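Local coordinates for protein Non-structural maintenance of chromosomes element 1 homolog (Xenopus laevis, PDB 7DG2) that probably acts as a RING-type E3 ubiquitin ligase together with a MAGE protein, as a subunit of the SMC5-SMC6 DNA-repair complex, at residues 20-25 and 72-77; 63-68 and 78-83. All blocks are in the same frame, centred on the assembly; numbering follows the deposited sequence.

How the interactions relate
Interactions 1 and 2 are the two interfaces of one three-stranded antiparallel sheet in which strand 75-81 is central, flanked by 20-22 and 62-68; their centres lie 12 Å apart. The short N-terminal strand pairs with the first half of the central strand in interaction 1, and the hairpin partner pairs with its second half in interaction 2. They meet directly where Tyr76 N lies 2.8 Å from Gly67 O, a probable hydrogen bond, and where Tyr77 OH packs 3.3 Å from Lys66 CE. A zinc ion lies about 14 Å from the side chain of Thr75 in interaction 1, and none of the zinc ligands, all between Cys184 and Cys224, belongs to either contact.

Interaction 1: residues 20-25 and 72-77; sequences IMEGSA and DGLTYY
Ile20 and Glu22 reach the Tyr76 ring from opposite sides of its plane; Glu22 and Tyr76 share one face of the sheet. The Ile20 side chain lies slantwise to that of Tyr76, with CD1 3.8 Å from Tyr76 CB; CG1 stands anti to the backbone N (chi1 179°), close to Tyr76 CD2. Farther along the ring, Glu22 CB comes within 3.8 Å of Tyr76 CE2. Beyond it, Glu22 CG meets Leu74 CD1. The ring's hydroxyl is held within its own segment: Tyr76 OH donates to Asp72 OD2 (2.6 Å), on the syn side of the carboxylate, while Asp72 OD1 accepts from Leu74 N in an Asx turn. Thr163 of helix 163-176 touches both Ile20 and Tyr76. On the other face lie Met21 and Tyr77, beside Val26 of helix 23-36.

Between the faces, Met21 and Tyr77 form an antiparallel hydrogen-bonded pair, with Met21 N to Tyr77 O and Tyr77 N to Met21 O both 2.8 Å. Gly23 N then reaches Thr75 O (2.7 Å) on a more bent path, 133° at the hydrogen, where the strand gives way to the helix. Glu22 is the N-cap of that helix. Its chain bends at chi2 (-89°), and the carboxylate accepts from Ser24 N at OE1, from Ser24 OG at OE2 and weakly from Ala25 N. A water donating to Glu22 OE1 also accepts from Thr75 N. The Glu22 carboxylate thus caps the start of helix 23-36 and, through the water, links it to the start of the central strand; its negative charge would be expected to suit the positive end of the helix dipole.

Interaction 2: residues 63-68 and 78-83; sequences TIEKGV and ALVNRV
Ala78 opens the pairing against Glu65: Ala78 N donates to Glu65 O (2.9 Å) and Ala78 O accepts from Glu65 N (2.8 Å). Leu79, opposite Ile64 in a non-hydrogen-bonded pair, turns to the other face. Its CG is anti to the backbone N (chi1 179°), and its CD1 meets Ile64 CG1 at 4.1 Å, the two side chains at a slant. Leu15 of helix 6-18 and Leu57 of helix 46-57 pack on both, while Phe68 of the Nse4 chain packs on Leu79. Val80 restores the hydrogen-bonded pattern, exchanging two bonds with Thr63; this alternation is that of the antiparallel hairpin 62-68/75-81, within the Nse1 family region. On the Ala78 face, Val80 and Thr63 point the same way, CG2 to CG2 at 3.6 Å, and Val80 CG2 also meets Glu65 CG. Asn81 continues the strand and gives ND2 to Leu72 O of the Nse4 chain. The Arg82 chain is bent at chi2 (-68°), and one face of its guanidinium lies over Val80, with Val80 CG2 3.6 Å above the plane at the group's centre. Its NE donates to a water, in the guanidinium plane, which in turn donates to Glu65 OE2. Glu65 OE2 is 4.4 Å from Arg82 NH2, beyond a salt bridge, and that nitrogen instead bonds to Met167 O of helix 163-176.

Interaction 1: residues 20-25 and 72-77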
# COMPACT_ATOMS: atom_id res chain seq x y z
N ILE A 20 7.98 1.45 -5.07
CA ILE A 20 9.18 1.76 -5.84
C ILE A 20 9.72 3.10 -5.37
O ILE A 20 8.96 3.99 -4.99
CB ILE A 20 8.87 1.76 -7.35
CG1 ILE A 20 10.12 2.11 -8.16
CG2 ILE A 20 7.75 2.75 -7.65
CD1 ILE A 20 10.00 1.74 -9.67
N MET A 21 11.05 3.23 -5.36
CA MET A 21 11.70 4.47 -4.93
C MET A 21 12.93 4.72 -5.79
O MET A 21 13.64 3.78 -6.15
CB MET A 21 12.12 4.40 -3.45
CG MET A 21 10.95 4.23 -2.47
SD MET A 21 11.52 4.29 -0.75
CE MET A 21 12.76 5.59 -0.93
N GLU A 22 13.19 5.99 -6.10
CA GLU A 22 14.38 6.36 -6.87
C GLU A 22 15.65 6.23 -6.02
O GLU A 22 15.61 6.34 -4.79
CB GLU A 22 14.21 7.78 -7.41
CG GLU A 22 15.29 8.27 -8.36
CD GLU A 22 16.44 8.92 -7.62
OE1 GLU A 22 17.61 8.78 -8.06
OE2 GLU A 22 16.16 9.55 -6.58
N GLY A 23 16.78 6.02 -6.70
CA GLY A 23 18.00 5.63 -6.00
C GLY A 23 18.49 6.63 -4.98
O GLY A 23 18.91 6.26 -3.88
N SER A 24 18.46 7.93 -5.32
CA SER A 24 18.92 8.93 -4.35
C SER A 24 18.00 8.97 -3.13
O SER A 24 18.48 9.14 -1.99
CB SER A 24 19.04 10.30 -5.01
OG SER A 24 17.80 10.98 -5.06
N ALA A 25 16.70 8.77 -3.32
CA ALA A 25 15.81 8.68 -2.16
C ALA A 25 16.08 7.42 -1.33
O ALA A 25 15.91 7.43 -0.10
CB ALA A 25 14.35 8.71 -2.60
N ASP A 72 14.06 8.49 -17.80
CA ASP A 72 14.94 9.39 -17.08
C ASP A 72 16.33 8.81 -16.82
O ASP A 72 17.20 9.54 -16.34
CB ASP A 72 14.29 9.81 -15.75
CG ASP A 72 13.83 8.63 -14.91
OD1 ASP A 72 14.38 7.52 -15.05
OD2 ASP A 72 12.90 8.83 -14.10
N GLY A 73 16.56 7.53 -17.11
CA GLY A 73 17.86 6.94 -16.85
C GLY A 73 18.23 6.80 -15.39
O GLY A 73 19.37 6.42 -15.09
N LEU A 74 17.31 7.09 -14.48
CA LEU A 74 17.58 6.99 -13.05
C LEU A 74 17.46 5.55 -12.57
O LEU A 74 16.77 4.72 -13.16
CB LEU A 74 16.62 7.88 -12.27
CG LEU A 74 16.64 9.36 -12.62
CD1 LEU A 74 15.51 10.09 -11.92
CD2 LEU A 74 17.99 9.96 -12.26
N THR A 75 18.18 5.25 -11.49
CA THR A 75 18.08 3.94 -10.84
C THR A 75 16.89 3.92 -9.89
O THR A 75 16.63 4.89 -9.18
CB THR A 75 19.37 3.62 -10.09
OG1 THR A 75 20.43 3.40 -11.04
CG2 THR A 75 19.23 2.37 -9.22
N TYR A 76 16.13 2.82 -9.92
CA TYR A 76 14.99 2.61 -9.04
C TYR A 76 15.14 1.30 -8.29
O TYR A 76 15.70 0.33 -8.81
CB TYR A 76 13.66 2.58 -9.84
CG TYR A 76 13.27 3.93 -10.37
CD1 TYR A 76 13.75 4.38 -11.60
CD2 TYR A 76 12.46 4.78 -9.64
CE1 TYR A 76 13.42 5.63 -12.08
CE2 TYR A 76 12.12 6.03 -10.11
CZ TYR A 76 12.60 6.45 -11.34
OH TYR A 76 12.27 7.70 -11.82
N TYR A 77 14.65 1.28 -7.05
CA TYR A 77 14.50 0.07 -6.26
C TYR A 77 13.02 -0.22 -6.11
O TYR A 77 12.23 0.69 -5.85
CB TYR A 77 15.13 0.21 -4.87
CG TYR A 77 16.64 0.26 -4.88
CD1 TYR A 77 17.32 1.39 -5.32
CD2 TYR A 77 17.39 -0.82 -4.44
CE1 TYR A 77 18.71 1.43 -5.33
CE2 TYR A 77 18.78 -0.78 -4.43
CZ TYR A 77 19.43 0.35 -4.89
OH TYR A 77 20.81 0.38 -4.88
O HOH W 1 19.25 7.40 -9.65

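Interaction 2: residues 63-68 and 78-83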
# COMPACT_ATOMS: atom_id res chain seq x y z
N THR A 63 11.32 -9.81 -3.51
CA THR A 63 12.70 -9.33 -3.59
C THR A 63 12.71 -7.83 -3.83
O THR A 63 11.74 -7.26 -4.34
CB THR A 63 13.49 -10.08 -4.68
OG1 THR A 63 14.90 -9.90 -4.45
CG2 THR A 63 13.16 -9.56 -6.06
N ILE A 64 13.80 -7.19 -3.42
CA ILE A 64 14.02 -5.79 -3.72
C ILE A 64 14.92 -5.75 -4.95
O ILE A 64 16.11 -6.05 -4.87
CB ILE A 64 14.66 -5.05 -2.53
CG1 ILE A 64 13.73 -5.09 -1.32
CG2 ILE A 64 14.97 -3.60 -2.94
CD1 ILE A 64 14.41 -4.66 0.01
N GLU A 65 14.32 -5.41 -6.10
CA GLU A 65 15.01 -5.37 -7.37
C GLU A 65 15.51 -3.96 -7.67
O GLU A 65 14.97 -2.98 -7.16
CB GLU A 65 14.08 -5.83 -8.50
CG GLU A 65 14.17 -7.31 -8.81
CD GLU A 65 15.40 -7.65 -9.64
OE1 GLU A 65 16.35 -6.84 -9.68
OE2 GLU A 65 15.40 -8.72 -10.28
N LYS A 66 16.54 -3.87 -8.52
CA LYS A 66 17.02 -2.60 -9.05
C LYS A 66 16.79 -2.56 -10.56
O LYS A 66 16.94 -3.57 -11.25
CB LYS A 66 18.52 -2.40 -8.80
CG LYS A 66 18.93 -2.37 -7.36
CD LYS A 66 20.43 -2.04 -7.27
CE LYS A 66 20.76 -0.76 -8.02
NZ LYS A 66 22.22 -0.46 -8.03
N GLY A 67 16.42 -1.38 -11.06
CA GLY A 67 16.23 -1.19 -12.48
C GLY A 67 16.50 0.25 -12.86
O GLY A 67 16.78 1.09 -12.01
N VAL A 68 16.41 0.53 -14.16
CA VAL A 68 16.67 1.85 -14.72
C VAL A 68 15.42 2.35 -15.42
O VAL A 68 14.78 1.61 -16.18
CB VAL A 68 17.86 1.83 -15.70
CG1 VAL A 68 18.04 3.19 -16.36
CG2 VAL A 68 19.13 1.42 -14.98
N ALA A 78 12.63 -1.48 -6.28
CA ALA A 78 11.23 -1.84 -6.13
C ALA A 78 11.09 -3.16 -5.38
O ALA A 78 11.87 -4.10 -5.61
CB ALA A 78 10.52 -1.96 -7.48
N LEU A 79 10.09 -3.24 -4.50
CA LEU A 79 9.72 -4.48 -3.83
C LEU A 79 8.75 -5.21 -4.74
O LEU A 79 7.64 -4.73 -4.98
CB LEU A 79 9.09 -4.19 -2.47
CG LEU A 79 8.65 -5.45 -1.71
CD1 LEU A 79 9.87 -6.33 -1.36
CD2 LEU A 79 7.90 -5.04 -0.43
N VAL A 80 9.16 -6.36 -5.27
CA VAL A 80 8.37 -7.05 -6.29
C VAL A 80 8.03 -8.46 -5.82
O VAL A 80 8.77 -9.10 -5.06
CB VAL A 80 9.10 -7.08 -7.66
CG1 VAL A 80 9.30 -5.66 -8.16
CG2 VAL A 80 10.43 -7.81 -7.58
N ASN A 81 6.87 -8.93 -6.26
CA ASN A 81 6.48 -10.31 -6.07
C ASN A 81 7.11 -11.18 -7.15
O ASN A 81 7.33 -10.74 -8.28
CB ASN A 81 4.96 -10.41 -6.12
CG ASN A 81 4.48 -11.82 -5.95
OD1 ASN A 81 4.96 -12.53 -5.08
ND2 ASN A 81 3.55 -12.24 -6.80
N ARG A 82 7.40 -12.43 -6.80
CA ARG A 82 8.15 -13.29 -7.70
C ARG A 82 7.49 -14.65 -7.92
O ARG A 82 8.14 -15.56 -8.45
CB ARG A 82 9.59 -13.44 -7.21
CG ARG A 82 10.49 -12.26 -7.63
CD ARG A 82 10.68 -12.31 -9.14
NE ARG A 82 11.21 -11.11 -9.80
CZ ARG A 82 10.46 -10.17 -10.38
NH1 ARG A 82 9.13 -10.26 -10.37
NH2 ARG A 82 11.04 -9.14 -11.00
N VAL A 83 6.22 -14.82 -7.56
CA VAL A 83 5.56 -16.11 -7.74
C VAL A 83 4.11 -15.92 -8.16
O VAL A 83 3.45 -14.93 -7.81
CB VAL A 83 5.65 -16.98 -6.47
CG1 VAL A 83 4.74 -16.44 -5.38
CG2 VAL A 83 5.33 -18.44 -6.78
O HOH W 2 14.04 -11.11 -9.31